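Side-chain contacts in D-hydantoinase (Ralstonia pickettii, PDB 1NFG), which probably catalyses the stereospecific hydrolysis of the cyclic amide bond in D-hydantoin derivatives, using two zinc ions per subunit: residues I159-L164 with L223-I228; K166-A171 with S176-H181; P232-H237 with K371-F376. One frame throughout, in Å; residues are numbered along the deposited sequence.

Contact 1. Residues I159-L164 with L223-I228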
loop_
_atom_site.group_PDB
_atom_site.type_symbol
_atom_site.label_atom_id
_atom_site.label_comp_id
_atom_site.label_asym_id
_atom_site.label_seq_id
_atom_site.Cartn_x
_atom_site.Cartn_y
_atom_site.Cartn_z
ATOM N N ILE A 159 -3.888 25.083 15.587
ATOM C CA ILE A 159 -2.516 25.330 15.993
ATOM C C ILE A 159 -1.676 24.762 14.844
ATOM O O ILE A 159 -2.222 24.142 13.935
ATOM C CB ILE A 159 -2.187 24.638 17.340
ATOM C CG1 ILE A 159 -2.511 23.138 17.282
ATOM C CG2 ILE A 159 -2.979 25.306 18.456
ATOM C CD1 ILE A 159 -1.381 22.273 16.768
ATOM N N ASP A 160 -0.365 24.963 14.870
ATOM C CA ASP A 160 0.483 24.495 13.779
ATOM C C ASP A 160 1.401 23.333 14.142
ATOM O O ASP A 160 1.422 22.881 15.282
ATOM C CB ASP A 160 1.324 25.665 13.267
ATOM C CG ASP A 160 2.141 26.316 14.370
ATOM O OD1 ASP A 160 2.975 25.625 14.992
ATOM O OD2 ASP A 160 1.950 27.520 14.626
ATOM N N ASP A 161 2.177 22.867 13.165
ATOM C CA ASP A 161 3.093 21.757 13.379
ATOM C C ASP A 161 4.091 22.082 14.485
ATOM O O ASP A 161 4.486 21.196 15.253
ATOM C CB ASP A 161 3.847 21.401 12.082
ATOM C CG ASP A 161 2.913 20.981 10.945
ATOM O OD1 ASP A 161 1.710 20.723 11.192
ATOM O OD2 ASP A 161 3.388 20.901 9.793
ATOM N N VAL A 162 4.505 23.347 14.563
ATOM C CA VAL A 162 5.453 23.779 15.594
ATOM C C VAL A 162 4.841 23.528 16.970
ATOM O O VAL A 162 5.506 23.037 17.886
ATOM C CB VAL A 162 5.782 25.289 15.478
ATOM C CG1 VAL A 162 6.726 25.706 16.599
ATOM C CG2 VAL A 162 6.394 25.585 14.119
ATOM N N THR A 163 3.563 23.871 17.095
ATOM C CA THR A 163 2.828 23.683 18.337
ATOM C C THR A 163 2.700 22.191 18.639
ATOM O O THR A 163 3.109 21.728 19.710
ATOM C CB THR A 163 1.426 24.312 18.232
ATOM O OG1 THR A 163 1.558 25.727 18.029
ATOM C CG2 THR A 163 0.619 24.045 19.497
ATOM N N LEU A 164 2.144 21.449 17.681
ATOM C CA LEU A 164 1.957 20.003 17.804
ATOM C C LEU A 164 3.252 19.305 18.229
ATOM O O LEU A 164 3.248 18.435 19.103
ATOM C CB LEU A 164 1.454 19.435 16.471
ATOM C CG LEU A 164 1.150 17.937 16.364
ATOM C CD1 LEU A 164 0.367 17.465 17.580
ATOM C CD2 LEU A 164 0.361 17.679 15.084
ATOM N N LEU A 223 0.551 11.892 12.493
ATOM C CA LEU A 223 1.259 10.646 12.762
ATOM C C LEU A 223 2.745 10.758 12.430
ATOM O O LEU A 223 3.591 10.198 13.135
ATOM C CB LEU A 223 0.605 9.499 11.982
ATOM C CG LEU A 223 -0.839 9.214 12.418
ATOM C CD1 LEU A 223 -1.544 8.323 11.414
ATOM C CD2 LEU A 223 -0.824 8.579 13.785
ATOM N N ALA A 224 3.061 11.486 11.362
ATOM C CA ALA A 224 4.451 11.684 10.957
ATOM C C ALA A 224 5.191 12.474 12.036
ATOM O O ALA A 224 6.326 12.147 12.410
ATOM C CB ALA A 224 4.502 12.428 9.632
ATOM N N LEU A 225 4.536 13.521 12.533
ATOM C CA LEU A 225 5.113 14.352 13.583
ATOM C C LEU A 225 5.317 13.518 14.843
ATOM O O LEU A 225 6.340 13.640 15.526
ATOM C CB LEU A 225 4.197 15.551 13.867
ATOM C CG LEU A 225 4.553 16.885 13.189
ATOM C CD1 LEU A 225 5.564 16.685 12.057
ATOM C CD2 LEU A 225 3.272 17.544 12.683
ATOM N N ALA A 226 4.343 12.665 15.150
ATOM C CA ALA A 226 4.452 11.796 16.319
ATOM C C ALA A 226 5.671 10.891 16.122
ATOM O O ALA A 226 6.437 10.652 17.055
ATOM C CB ALA A 226 3.192 10.966 16.476
ATOM N N GLU A 227 5.856 10.405 14.898
ATOM C CA GLU A 227 6.991 9.545 14.585
ATOM C C GLU A 227 8.313 10.268 14.824
ATOM O O GLU A 227 9.252 9.690 15.382
ATOM C CB GLU A 227 6.936 9.091 13.123
ATOM C CG GLU A 227 7.852 7.915 12.823
ATOM C CD GLU A 227 7.816 7.490 11.366
ATOM O OE1 GLU A 227 6.770 7.672 10.701
ATOM O OE2 GLU A 227 8.838 6.954 10.887
ATOM N N ILE A 228 8.383 11.526 14.383
ATOM C CA ILE A 228 9.589 12.350 14.533
ATOM C C ILE A 228 9.929 12.577 16.000
ATOM O O ILE A 228 11.076 12.414 16.414
ATOM C CB ILE A 228 9.418 13.738 13.856
ATOM C CG1 ILE A 228 9.256 13.567 12.345
ATOM C CG2 ILE A 228 10.617 14.626 14.166
ATOM C CD1 ILE A 228 10.490 13.029 11.663
#
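The carboxylate of Asp-161, the flat group at this contact, has the CD2 methyl of Leu-225 over one of its faces, 3.9 Å from Asp-161 CG. The same methyl lies 3.8 Å from Asp-161 OD1, and the two side chains meet at about a right angle. Both oxygens have polar partners elsewhere: OD1 forms a salt bridge with Arg-221, and OD2 accepts a hydrogen bond from Asn-184 of a neighbouring subunit. A methyl has no hydrogen bond to offer, and it touches the carboxylate by van der Waals contact. One turn of chain further on, Leu-164 sends its CD2 methyl obliquely to within 3.8 Å of Leu-225 CD2. Its CG is anti to the backbone N (chi1 -178°), which carries the branch toward the facing helix. Leu-225 CD2 is thus shared between a carboxylate and a methyl. Asp-160 occupies the N-cap position, and the first helical turn is evident from Leu-164 N bonding to Asp-160 O at 2.9 Å. With the CA atoms of Asp-161 and Leu-225 as much as 7.7 Å apart, side chains bridge the backbones. The start of helix 161-174 thereby packs on helix 212-229, as neighbouring outer helices do in the TIM barrel of the amidohydrolase superfamily.

Contact 2. Residues K166-A171 with S176-H181. With ZN (zinc ion), chain F.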
loop_
_atom_site.group_PDB
_atom_site.type_symbol
_atom_site.label_atom_id
_atom_site.label_comp_id
_atom_site.label_asym_id
_atom_site.label_seq_id
_atom_site.Cartn_x
_atom_site.Cartn_y
_atom_site.Cartn_z
ATOM N N LYS A 166 5.707 20.678 19.844
ATOM C CA LYS A 166 6.018 21.087 21.210
ATOM C C LYS A 166 5.144 20.316 22.182
ATOM O O LYS A 166 5.601 19.909 23.255
ATOM C CB LYS A 166 5.816 22.598 21.389
ATOM C CG LYS A 166 7.018 23.407 20.933
ATOM C CD LYS A 166 6.909 24.895 21.245
ATOM C CE LYS A 166 5.986 25.624 20.287
ATOM N NZ LYS A 166 6.190 27.099 20.375
ATOM N N THR A 167 3.884 20.116 21.796
ATOM C CA THR A 167 2.938 19.371 22.618
ATOM C C THR A 167 3.370 17.906 22.679
ATOM O O THR A 167 3.392 17.310 23.754
ATOM C CB THR A 167 1.518 19.449 22.042
ATOM O OG1 THR A 167 1.119 20.819 21.949
ATOM C CG2 THR A 167 0.536 18.714 22.934
ATOM N N LEU A 168 3.718 17.327 21.528
ATOM C CA LEU A 168 4.158 15.934 21.492
ATOM C C LEU A 168 5.370 15.782 22.399
ATOM O O LEU A 168 5.506 14.792 23.124
ATOM C CB LEU A 168 4.549 15.497 20.070
ATOM C CG LEU A 168 3.610 14.719 19.132
ATOM C CD1 LEU A 168 2.497 14.051 19.920
ATOM C CD2 LEU A 168 3.033 15.642 18.093
ATOM N N ASP A 169 6.247 16.777 22.364
ATOM C CA ASP A 169 7.457 16.738 23.170
ATOM C C ASP A 169 7.176 16.805 24.676
ATOM O O ASP A 169 7.786 16.073 25.458
ATOM C CB ASP A 169 8.392 17.868 22.740
ATOM C CG ASP A 169 9.742 17.783 23.406
ATOM O OD1 ASP A 169 9.864 18.257 24.557
ATOM O OD2 ASP A 169 10.677 17.231 22.788
ATOM N N LYS A 170 6.253 17.677 25.080
ATOM C CA LYS A 170 5.891 17.809 26.488
ATOM C C LYS A 170 5.203 16.540 26.996
ATOM O O LYS A 170 5.421 16.115 28.136
ATOM C CB LYS A 170 4.959 19.008 26.692
ATOM C CG LYS A 170 5.668 20.349 26.778
ATOM C CD LYS A 170 6.675 20.361 27.921
ATOM C CE LYS A 170 7.292 21.736 28.111
ATOM N NZ LYS A 170 8.432 21.711 29.072
ATOM N N ALA A 171 4.370 15.942 26.146
ATOM C CA ALA A 171 3.655 14.721 26.500
ATOM C C ALA A 171 4.638 13.584 26.782
ATOM O O ALA A 171 4.448 12.810 27.722
ATOM C CB ALA A 171 2.720 14.332 25.386
ATOM N N SER A 176 2.385 11.767 28.985
ATOM C CA SER A 176 1.004 12.037 28.608
ATOM C C SER A 176 0.734 11.595 27.180
ATOM O O SER A 176 1.651 11.211 26.455
ATOM C CB SER A 176 0.692 13.525 28.757
ATOM O OG SER A 176 0.780 13.913 30.114
ATOM N N LEU A 177 -0.531 11.661 26.782
ATOM C CA LEU A 177 -0.926 11.261 25.443
ATOM C C LEU A 177 -1.540 12.419 24.659
ATOM O O LEU A 177 -2.515 13.030 25.097
ATOM C CB LEU A 177 -1.939 10.112 25.516
ATOM C CG LEU A 177 -2.521 9.638 24.182
ATOM C CD1 LEU A 177 -1.448 8.917 23.398
ATOM C CD2 LEU A 177 -3.709 8.732 24.426
ATOM N N VAL A 178 -0.976 12.711 23.494
ATOM C CA VAL A 178 -1.500 13.783 22.668
ATOM C C VAL A 178 -2.646 13.272 21.795
ATOM O O VAL A 178 -2.534 12.233 21.156
ATOM C CB VAL A 178 -0.404 14.375 21.756
ATOM C CG1 VAL A 178 -0.999 15.427 20.844
ATOM C CG2 VAL A 178 0.705 14.973 22.602
ATOM N N MET A 179 -3.750 14.007 21.791
ATOM C CA MET A 179 -4.913 13.670 20.990
ATOM C C MET A 179 -5.012 14.755 19.926
ATOM O O MET A 179 -4.643 15.905 20.178
ATOM C CB MET A 179 -6.166 13.690 21.852
ATOM C CG MET A 179 -6.096 12.765 23.046
ATOM S SD MET A 179 -7.608 12.857 24.001
ATOM C CE MET A 179 -7.091 13.969 25.203
ATOM N N VAL A 180 -5.508 14.412 18.742
ATOM C CA VAL A 180 -5.598 15.414 17.696
ATOM C C VAL A 180 -6.773 15.284 16.740
ATOM O O VAL A 180 -7.136 14.188 16.321
ATOM C CB VAL A 180 -4.286 15.455 16.861
ATOM C CG1 VAL A 180 -3.942 14.082 16.368
ATOM C CG2 VAL A 180 -4.446 16.387 15.683
ATOM N N HIS A 181 -7.369 16.431 16.424
ATOM C CA HIS A 181 -8.467 16.529 15.471
ATOM C C HIS A 181 -7.700 16.728 14.162
ATOM O O HIS A 181 -7.134 17.795 13.929
ATOM C CB HIS A 181 -9.309 17.759 15.791
ATOM C CG HIS A 181 -10.333 18.083 14.753
ATOM N ND1 HIS A 181 -11.683 17.922 14.967
ATOM C CD2 HIS A 181 -10.208 18.580 13.500
ATOM C CE1 HIS A 181 -12.349 18.309 13.893
ATOM N NE2 HIS A 181 -11.476 18.714 12.987
HETATM ZN ZN ZN F . -13.254 17.181 16.604
HETATM O O HOH W 1 -15.391 17.487 16.268
#
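Val-178 stands against helix 161-174 with its isopropyl group pointing into a patch made by Thr-167, Leu-168 and Ala-171. Leu-168 crosses it at about a right angle, so that its CD1 methyl lies 3.4 Å from Val-178 CG2 and equally near Val-178 CB. Thr-167 comes in obliquely, bringing its CG2 methyl to 3.8 Å from Val-178 CG2. With Thr-167 CG2 anti to the backbone N and OG1 beside it (chi1 -58°), the methyl faces the strand while the hydroxyl bonds to Thr-163 O in the preceding turn. Ala-171 closes the patch: its CB is 3.5 Å from Val-178 CG2, so one valine methyl meets three helix residues. This is the helix-to-strand return of the TIM barrel, in which an outer helix runs back to the next inner strand; the local axes lie 9.2 Å apart, with an angle of 149° between their N-to-C directions. At the turn itself, Ser-176 N donates to Ala-171 O over 2.6 Å, nearly straight at 169°, while Ser-176 OG turns to Thr-174 OG1. Further along the chain, on the C-terminal side of Val-178, His-181 reaches the metal site, where its ND1 binds a zinc ion at 2.4 Å. A water 2.2 Å from that zinc ion lies in the plane of the imidazole, at its edge. His-237 and the carboxylated Lys-148 are further ligands of this ion, and His-181 NE2 is hydrogen-bonded to Glu-183, a second-shell carboxylate that, together with the zinc bond at ND1, probably holds the ring's rotation.

Contact 3. Residues P232-H237 with K371-F376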
loop_
_atom_site.group_PDB
_atom_site.type_symbol
_atom_site.label_atom_id
_atom_site.label_comp_id
_atom_site.label_asym_id
_atom_site.label_seq_id
_atom_site.Cartn_x
_atom_site.Cartn_y
_atom_site.Cartn_z
ATOM N N PRO A 232 3.691 8.715 21.494
ATOM C CA PRO A 232 2.410 8.071 21.213
ATOM C C PRO A 232 1.427 9.178 20.862
ATOM O O PRO A 232 1.539 10.289 21.376
ATOM C CB PRO A 232 2.068 7.402 22.538
ATOM C CG PRO A 232 2.676 8.350 23.544
ATOM C CD PRO A 232 4.019 8.640 22.930
ATOM N N ILE A 233 0.473 8.882 19.987
ATOM C CA ILE A 233 -0.517 9.872 19.593
ATOM C C ILE A 233 -1.857 9.173 19.428
ATOM O O ILE A 233 -1.908 7.979 19.125
ATOM C CB ILE A 233 -0.111 10.571 18.275
ATOM C CG1 ILE A 233 -1.067 11.719 17.977
ATOM C CG2 ILE A 233 -0.124 9.579 17.127
ATOM C CD1 ILE A 233 -0.598 12.611 16.862
ATOM N N TYR A 234 -2.937 9.920 19.631
ATOM C CA TYR A 234 -4.278 9.373 19.544
ATOM C C TYR A 234 -5.113 10.186 18.560
ATOM O O TYR A 234 -5.366 11.368 18.784
ATOM C CB TYR A 234 -4.895 9.399 20.945
ATOM C CG TYR A 234 -6.295 8.833 21.084
ATOM C CD1 TYR A 234 -7.414 9.594 20.753
ATOM C CD2 TYR A 234 -6.501 7.556 21.621
ATOM C CE1 TYR A 234 -8.711 9.100 20.963
ATOM C CE2 TYR A 234 -7.788 7.052 21.838
ATOM C CZ TYR A 234 -8.887 7.831 21.510
ATOM O OH TYR A 234 -10.158 7.356 21.741
ATOM N N ILE A 235 -5.532 9.561 17.464
ATOM C CA ILE A 235 -6.326 10.270 16.479
ATOM C C ILE A 235 -7.802 10.114 16.798
ATOM O O ILE A 235 -8.345 9.007 16.756
ATOM C CB ILE A 235 -6.037 9.768 15.025
ATOM C CG1 ILE A 235 -4.756 10.401 14.475
ATOM C CG2 ILE A 235 -7.164 10.201 14.084
ATOM C CD1 ILE A 235 -3.541 10.215 15.315
ATOM N N VAL A 236 -8.449 11.228 17.128
ATOM C CA VAL A 236 -9.870 11.201 17.444
ATOM C C VAL A 236 -10.685 11.103 16.162
ATOM O O VAL A 236 -10.226 11.482 15.088
ATOM C CB VAL A 236 -10.318 12.466 18.241
ATOM C CG1 VAL A 236 -9.478 12.612 19.495
ATOM C CG2 VAL A 236 -10.215 13.714 17.370
ATOM N N HIS A 237 -11.901 10.593 16.300
ATOM C CA HIS A 237 -12.828 10.394 15.197
ATOM C C HIS A 237 -12.264 10.096 13.802
ATOM O O HIS A 237 -12.301 10.947 12.915
ATOM C CB HIS A 237 -13.818 11.568 15.108
ATOM C CG HIS A 237 -13.173 12.922 15.077
ATOM N ND1 HIS A 237 -12.065 13.207 14.308
ATOM C CD2 HIS A 237 -13.507 14.080 15.696
ATOM C CE1 HIS A 237 -11.744 14.481 14.457
ATOM N NE2 HIS A 237 -12.603 15.031 15.293
ATOM N N LYS A 371 -8.544 1.493 29.772
ATOM C CA LYS A 371 -7.140 1.117 29.757
ATOM C C LYS A 371 -6.276 2.235 29.196
ATOM O O LYS A 371 -5.332 2.683 29.845
ATOM C CB LYS A 371 -6.924 -0.142 28.918
ATOM C CG LYS A 371 -7.354 -1.432 29.578
ATOM C CD LYS A 371 -7.088 -2.606 28.658
ATOM C CE LYS A 371 -7.382 -3.931 29.337
ATOM N NZ LYS A 371 -7.198 -5.066 28.392
ATOM N N VAL A 372 -6.604 2.690 27.993
ATOM C CA VAL A 372 -5.827 3.740 27.349
ATOM C C VAL A 372 -5.717 5.018 28.172
ATOM O O VAL A 372 -4.618 5.519 28.395
ATOM C CB VAL A 372 -6.412 4.088 25.959
ATOM C CG1 VAL A 372 -5.645 5.250 25.331
ATOM C CG2 VAL A 372 -6.353 2.861 25.063
ATOM N N PHE A 373 -6.848 5.530 28.643
ATOM C CA PHE A 373 -6.843 6.771 29.403
ATOM C C PHE A 373 -6.618 6.690 30.918
ATOM O O PHE A 373 -7.088 7.538 31.672
ATOM C CB PHE A 373 -8.112 7.544 29.058
ATOM C CG PHE A 373 -8.173 7.944 27.613
ATOM C CD1 PHE A 373 -7.386 8.994 27.135
ATOM C CD2 PHE A 373 -8.950 7.226 26.707
ATOM C CE1 PHE A 373 -7.367 9.326 25.772
ATOM C CE2 PHE A 373 -8.941 7.545 25.340
ATOM C CZ PHE A 373 -8.145 8.599 24.873
ATOM N N GLY A 374 -5.875 5.668 31.338
ATOM C CA GLY A 374 -5.511 5.469 32.735
ATOM C C GLY A 374 -6.559 5.433 33.829
ATOM O O GLY A 374 -6.416 6.122 34.835
ATOM N N MET A 375 -7.594 4.621 33.652
ATOM C CA MET A 375 -8.655 4.497 34.647
ATOM C C MET A 375 -8.909 3.023 34.947
ATOM O O MET A 375 -9.855 2.680 35.659
ATOM C CB MET A 375 -9.946 5.118 34.124
ATOM C CG MET A 375 -9.819 6.561 33.708
ATOM S SD MET A 375 -11.403 7.203 33.163
ATOM C CE MET A 375 -11.471 6.573 31.487
ATOM N N PHE A 376 -8.057 2.164 34.394
ATOM C CA PHE A 376 -8.168 0.716 34.549
ATOM C C PHE A 376 -7.195 0.248 35.620
ATOM O O PHE A 376 -6.063 0.715 35.674
ATOM C CB PHE A 376 -7.861 0.057 33.191
ATOM C CG PHE A 376 -7.852 -1.445 33.208
ATOM C CD1 PHE A 376 -6.694 -2.144 33.531
ATOM C CD2 PHE A 376 -9.002 -2.164 32.888
ATOM C CE1 PHE A 376 -6.681 -3.555 33.533
ATOM C CE2 PHE A 376 -9.001 -3.565 32.888
ATOM C CZ PHE A 376 -7.835 -4.258 33.212
#
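The backbones of Tyr-234, in strand 233-235, and Val-372, at the C-terminal end of helix 358-372, stay well apart, their CA atoms 9.7 Å from each other, and the helix ends in a Schellman motif whose C' residue is Gly-374, at positive phi. Side chains span the distance. Phe-373 turns an edge to one face of the Tyr-234 ring in a T-shaped stack, with centroids 5.0 Å apart and planes at 68°. Its CZ atom lies 3.4 Å above the tyrosine plane, displaced from the centre toward the rim, where Tyr-234 CE2 is the nearest atom. Phe-373 CE2 follows alongside, 3.8 Å from Tyr-234 OH. The tyrosine has CG anti to its backbone nitrogen (chi1 -178°), extending the ring from the strand toward the helix end. Val-372 adds a lesser contact, CG1 to Tyr-234 CD2 at 4.5 Å, but the same methyl sits 4.0 Å above the centre of the Phe-373 ring and so backs the stack. Val-56 and Met-179 pack against both rings, and His-122 makes a further edge-to-face pair with Phe-373; the aromatic pair is part of the core within the barrel. The tyrosine thus combines two kinds of chemistry: its face receives the C-H edge of the phenylalanine, an electrostatically favourable pairing, while its hydroxyl is hydrogen-bonded to Glu-260 OE1. Glu-260 OE2 accepts from the backbone N of the zinc ligand His-237, so one carboxylate ties the tyrosine hydroxyl to the main chain of a metal ligand, consistent with an indirect, second-shell role in placing it.

Overall arrangement
Contacts 1 and 2 share helix 161-174 and have centres 9 Å apart; Leu-164 CD1 of the first touches Val-178 CG1 of the second at 4.1 Å. Contact 3 joins contact 2 through neighbouring parallel strands, with Val-178 O 2.8 Å from Tyr-234 N and Val-180 N 3.0 Å from Tyr-234 O, both probable hydrogen bonds. Contact 1 reaches contact 3 by packing, Leu-223 CD2 lying 3.5 Å from Ile-235 CD1. Strands 178-180 and 233-235 lead to His-181 and His-237, two ligands of one zinc ion. The side chain of Leu-164 in contact 1 is about 14 Å from a zinc ion, that of Tyr-234 in contact 3 about 10 Å.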